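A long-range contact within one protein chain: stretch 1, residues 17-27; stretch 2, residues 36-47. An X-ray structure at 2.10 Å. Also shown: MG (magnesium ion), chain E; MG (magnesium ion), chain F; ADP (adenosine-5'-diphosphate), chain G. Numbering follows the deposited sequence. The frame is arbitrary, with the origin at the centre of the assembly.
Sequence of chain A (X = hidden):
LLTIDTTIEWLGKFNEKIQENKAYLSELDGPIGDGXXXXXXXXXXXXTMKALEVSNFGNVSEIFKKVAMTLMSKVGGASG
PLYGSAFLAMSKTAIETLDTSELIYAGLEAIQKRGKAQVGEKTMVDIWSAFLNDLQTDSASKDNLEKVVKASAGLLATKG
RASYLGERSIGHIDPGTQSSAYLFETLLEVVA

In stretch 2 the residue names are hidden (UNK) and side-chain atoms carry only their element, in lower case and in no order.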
# COMPACT_ATOMS: atom_id res chain seq x y z
N LYS A 17 -23.42 7.29 -29.26
CA LYS A 17 -23.53 8.24 -28.15
C LYS A 17 -22.25 8.27 -27.32
O LYS A 17 -21.84 9.33 -26.84
CB LYS A 17 -24.70 7.87 -27.25
CG LYS A 17 -26.06 8.15 -27.83
CD LYS A 17 -26.40 9.62 -27.77
CE LYS A 17 -27.84 9.88 -28.13
NZ LYS A 17 -28.22 11.29 -27.81
N ILE A 18 -21.65 7.10 -27.14
CA ILE A 18 -20.43 6.94 -26.35
C ILE A 18 -19.24 7.63 -27.03
O ILE A 18 -18.53 8.41 -26.39
CB ILE A 18 -20.10 5.45 -26.08
CG1 ILE A 18 -21.06 4.85 -25.02
CG2 ILE A 18 -18.65 5.26 -25.67
CD1 ILE A 18 -21.01 5.53 -23.66
N GLN A 19 -19.03 7.35 -28.32
CA GLN A 19 -17.97 7.99 -29.11
C GLN A 19 -18.16 9.50 -29.20
O GLN A 19 -17.19 10.25 -29.07
CB GLN A 19 -17.90 7.40 -30.52
CG GLN A 19 -17.71 5.89 -30.58
CD GLN A 19 -16.45 5.42 -29.89
OE1 GLN A 19 -15.48 6.16 -29.78
NE2 GLN A 19 -16.45 4.17 -29.45
N GLU A 20 -19.39 9.94 -29.42
CA GLU A 20 -19.71 11.36 -29.51
C GLU A 20 -19.38 12.11 -28.22
O GLU A 20 -18.80 13.20 -28.26
CB GLU A 20 -21.18 11.58 -29.89
CG GLU A 20 -21.52 11.28 -31.37
CD GLU A 20 -23.00 11.48 -31.72
OE1 GLU A 20 -23.82 11.65 -30.78
OE2 GLU A 20 -23.33 11.46 -32.92
N ASN A 21 -19.76 11.52 -27.09
CA ASN A 21 -19.64 12.17 -25.80
C ASN A 21 -18.48 11.70 -24.92
O ASN A 21 -18.53 11.90 -23.71
CB ASN A 21 -20.95 12.00 -25.02
CG ASN A 21 -22.11 12.60 -25.74
OD1 ASN A 21 -22.23 13.82 -25.81
ND2 ASN A 21 -23.00 11.76 -26.28
N LYS A 22 -17.45 11.10 -25.52
CA LYS A 22 -16.35 10.52 -24.74
C LYS A 22 -15.52 11.51 -23.92
O LYS A 22 -15.20 11.23 -22.77
CB LYS A 22 -15.45 9.59 -25.58
CG LYS A 22 -14.63 10.25 -26.69
CD LYS A 22 -13.82 9.20 -27.43
CE LYS A 22 -12.80 9.82 -28.38
NZ LYS A 22 -12.17 8.77 -29.26
N ALA A 23 -15.19 12.66 -24.50
CA ALA A 23 -14.49 13.71 -23.76
C ALA A 23 -15.34 14.15 -22.57
O ALA A 23 -14.82 14.34 -21.49
CB ALA A 23 -14.17 14.90 -24.67
N TYR A 24 -16.65 14.30 -22.79
CA TYR A 24 -17.55 14.75 -21.71
C TYR A 24 -17.60 13.75 -20.54
O TYR A 24 -17.50 14.14 -19.38
CB TYR A 24 -18.95 15.07 -22.25
CG TYR A 24 -19.93 15.54 -21.18
CD1 TYR A 24 -19.71 16.73 -20.50
CD2 TYR A 24 -21.04 14.78 -20.85
CE1 TYR A 24 -20.60 17.18 -19.51
CE2 TYR A 24 -21.95 15.22 -19.85
CZ TYR A 24 -21.71 16.41 -19.19
OH TYR A 24 -22.58 16.84 -18.22
N LEU A 25 -17.69 12.46 -20.85
CA LEU A 25 -17.68 11.43 -19.81
C LEU A 25 -16.40 11.39 -18.99
O LEU A 25 -16.44 11.20 -17.78
CB LEU A 25 -17.96 10.06 -20.41
CG LEU A 25 -19.36 9.89 -20.98
CD1 LEU A 25 -19.39 8.64 -21.80
CD2 LEU A 25 -20.37 9.79 -19.81
N SER A 26 -15.25 11.54 -19.65
CA SER A 26 -13.98 11.61 -18.94
C SER A 26 -13.87 12.91 -18.12
O SER A 26 -13.24 12.95 -17.07
CB SER A 26 -12.82 11.52 -19.94
OG SER A 26 -12.83 10.27 -20.58
N GLU A 27 -14.50 13.98 -18.62
CA GLU A 27 -14.56 15.26 -17.93
C GLU A 27 -15.33 15.12 -16.62
O GLU A 27 -14.89 15.57 -15.58
CB GLU A 27 -15.22 16.31 -18.81
CG GLU A 27 -15.22 17.69 -18.24
CD GLU A 27 -15.98 18.64 -19.10
OE1 GLU A 27 -15.49 18.96 -20.21
OE2 GLU A 27 -17.08 19.07 -18.68
N UNK A 36 -11.03 9.08 -16.91
CA UNK A 36 -10.91 8.05 -17.95
C UNK A 36 -12.22 7.36 -18.35
O UNK A 36 -12.20 6.50 -19.24
c UNK A 36 -9.90 6.98 -17.51
o UNK A 36 -9.77 5.07 -16.08
c UNK A 36 -10.45 6.04 -16.45
o UNK A 36 -11.57 6.27 -15.94
N UNK A 37 -13.36 7.68 -17.73
CA UNK A 37 -14.58 6.91 -18.02
C UNK A 37 -14.97 6.91 -19.50
O UNK A 37 -15.30 5.86 -20.04
c UNK A 37 -15.79 7.30 -17.16
n UNK A 37 -17.00 5.08 -17.17
n UNK A 37 -18.96 5.57 -17.88
c UNK A 37 -17.00 6.44 -17.40
c UNK A 37 -18.24 6.74 -17.85
c UNK A 37 -18.19 4.58 -17.46
N UNK A 38 -14.95 8.08 -20.14
CA UNK A 38 -15.25 8.22 -21.56
C UNK A 38 -14.31 7.43 -22.45
O UNK A 38 -14.77 6.70 -23.34
N UNK A 39 -13.01 7.58 -22.22
CA UNK A 39 -11.97 6.77 -22.87
C UNK A 39 -12.21 5.26 -22.71
O UNK A 39 -12.16 4.52 -23.69
c UNK A 39 -10.61 7.13 -22.30
N UNK A 40 -12.48 4.83 -21.46
CA UNK A 40 -12.78 3.44 -21.09
C UNK A 40 -13.95 2.87 -21.91
O UNK A 40 -13.84 1.81 -22.53
c UNK A 40 -13.17 3.36 -19.60
o UNK A 40 -10.81 3.18 -19.06
c UNK A 40 -11.96 3.33 -18.65
n UNK A 40 -12.25 3.43 -17.34
N UNK A 41 -15.07 3.59 -21.87
CA UNK A 41 -16.28 3.20 -22.59
C UNK A 41 -16.14 3.25 -24.12
O UNK A 41 -16.74 2.43 -24.82
c UNK A 41 -17.47 4.05 -22.14
c UNK A 41 -17.89 3.85 -20.67
c UNK A 41 -19.97 1.88 -21.29
se UNK A 41 -18.33 1.99 -20.22
N UNK A 42 -15.38 4.23 -24.63
CA UNK A 42 -15.14 4.35 -26.07
C UNK A 42 -14.40 3.15 -26.62
O UNK A 42 -14.81 2.58 -27.64
c UNK A 42 -14.40 5.63 -26.42
N UNK A 43 -13.34 2.77 -25.93
CA UNK A 43 -12.56 1.56 -26.21
C UNK A 43 -13.45 0.32 -26.17
O UNK A 43 -13.53 -0.45 -27.13
n UNK A 43 -8.62 1.71 -24.66
c UNK A 43 -10.52 0.24 -25.29
n UNK A 43 -7.89 3.84 -24.14
c UNK A 43 -8.51 2.72 -23.78
n UNK A 43 -9.00 2.61 -22.56
c UNK A 43 -11.44 1.45 -25.18
c UNK A 43 -9.28 0.43 -24.41
N UNK A 44 -14.13 0.14 -25.04
CA UNK A 44 -14.95 -1.04 -24.83
C UNK A 44 -16.05 -1.20 -25.86
O UNK A 44 -16.32 -2.31 -26.31
N UNK A 45 -16.70 -0.09 -26.21
CA UNK A 45 -17.80 -0.14 -27.15
C UNK A 45 -17.34 -0.19 -28.61
O UNK A 45 -18.01 -0.81 -29.45
c UNK A 45 -21.63 -0.74 -27.43
c UNK A 45 -19.73 0.75 -25.69
c UNK A 45 -18.81 1.00 -26.90
se UNK A 45 -20.69 -0.98 -25.77
N UNK A 46 -16.20 0.42 -28.92
CA UNK A 46 -15.61 0.27 -30.26
C UNK A 46 -15.26 -1.19 -30.48
O UNK A 46 -15.69 -1.79 -31.46
c UNK A 46 -14.39 1.16 -30.45
o UNK A 46 -13.55 1.10 -29.32
N UNK A 47 -14.52 -1.77 -29.55
CA UNK A 47 -14.22 -3.20 -29.55
C UNK A 47 -15.46 -4.10 -29.58
O UNK A 47 -15.48 -5.07 -30.32
o UNK A 47 -10.76 -2.71 -30.60
c UNK A 47 -13.32 -3.55 -28.37
c UNK A 47 -11.91 -3.00 -28.52
o UNK A 47 -11.14 -4.77 -29.93
c UNK A 47 -11.22 -3.53 -29.78
MG MG E . -12.33 6.43 -14.22
MG MG F . -9.65 3.85 -14.01
PB ADP G . -12.85 3.73 -12.56
O1B ADP G . -11.89 4.60 -13.29
O2B ADP G . -12.26 2.42 -12.15
O3B ADP G . -13.59 4.44 -11.43
PA ADP G . -14.72 4.32 -14.70
O1A ADP G . -14.21 5.71 -14.60
O2A ADP G . -14.68 3.69 -16.08
O3A ADP G . -13.99 3.33 -13.65
O5' ADP G . -16.24 4.25 -14.17
C5' ADP G . -16.65 5.05 -13.05
C4' ADP G . -18.11 4.74 -12.79
O4' ADP G . -18.30 3.40 -12.33
C3' ADP G . -18.72 5.62 -11.72
O3' ADP G . -19.18 6.84 -12.32
C2' ADP G . -19.86 4.77 -11.16
O2' ADP G . -21.11 5.01 -11.81
C1' ADP G . -19.46 3.35 -11.50
N9 ADP G . -19.10 2.62 -10.27
C8 ADP G . -17.89 2.69 -9.67
N7 ADP G . -17.88 1.92 -8.57
C5 ADP G . -19.09 1.35 -8.47
C6 ADP G . -19.74 0.42 -7.52
N6 ADP G . -19.04 -0.05 -6.48
N1 ADP G . -21.02 0.06 -7.76
C2 ADP G . -21.72 0.52 -8.82
N3 ADP G . -21.19 1.37 -9.71
C4 ADP G . -19.91 1.81 -9.58
O HOH W 1 -13.07 4.68 -29.63
O HOH W 2 -13.05 6.98 -12.05
O HOH W 3 -9.86 2.19 -12.35

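Position 36 has four side-chain atoms: two carbons, the second carrying two oxygens. Each oxygen binds one of the two magnesium ions. A short carboxylate fits: D36. D36 OD1 is 1.9 Å from MG of chain E, and D36 OD2 is 2.4 Å from MG of chain F. Its CB points away from stretch 1.

Position 37 has one carbon, then a five-membered ring of three carbons and two nitrogens. Its CB lies 4.0 Å from L25 O. The imidazole is H37. Its ND1 donates a hydrogen bond to ADP O2A at 2.9 Å.

Position 38 has no side-chain atoms. Its CA sits 3.2 Å from K22 O, a nearly straight CA-H...O contact, and 3.5 Å from L25 CB. A CB here would fall 1.7 Å from K22 O and 2.8 Å from S26 OG, both clashes. It is G38.

Position 39 has a single carbon, 4.2 Å from S26 OG. Its backbone N donates a hydrogen bond to S26 OG at 3.2 Å. It is A39.

Position 40 has two carbons, the second carrying one oxygen and one nitrogen. It does not touch stretch 1. The amide is N40. N40 ND2 donates to ADP O2A at 2.7 Å.

Position 41 is an unbranched chain of two carbons, selenium and one carbon. Its CB packs 3.9 Å from I18 CG2. It is selenomethionine, M41.

Position 42 has one carbon, 3.8 Å from K22 CD and 3.6 Å from Q19 OE1. It is A42.

Position 43 has three carbons, a nitrogen, then a carbon with two more nitrogens. Its CB points away from stretch 1. This guanidinium chain is R43.

Position 44 has no side-chain atoms: G44.

Position 45 repeats the pattern of position 41. Its chain approaches I18, and its end leads away. It is selenomethionine M45, with M45 CG 4.4 Å from I18 CG1.

Position 46 has one carbon and one oxygen. Its CB is 3.8 Å from Q19 NE2. It is S46.

Position 47 has three carbons, the third carrying two oxygens. It is out of reach of stretch 1. It is E47.

The contact is a helix packing. The axes of helices 22-27 and 37-47 come within 6.9 Å, with 137° between their N-to-C directions. The bare G38 lets the backbones close in, with K22 CA 4.1 Å from G38 CA. S26 accepts the bond from A39 beside this point. Farther along, Q19 NE2 donates to A42 O at 2.9 Å, and I18 packs against M41, A42 and M45.

Stretch 2 36-47: DHGANMARGMSE
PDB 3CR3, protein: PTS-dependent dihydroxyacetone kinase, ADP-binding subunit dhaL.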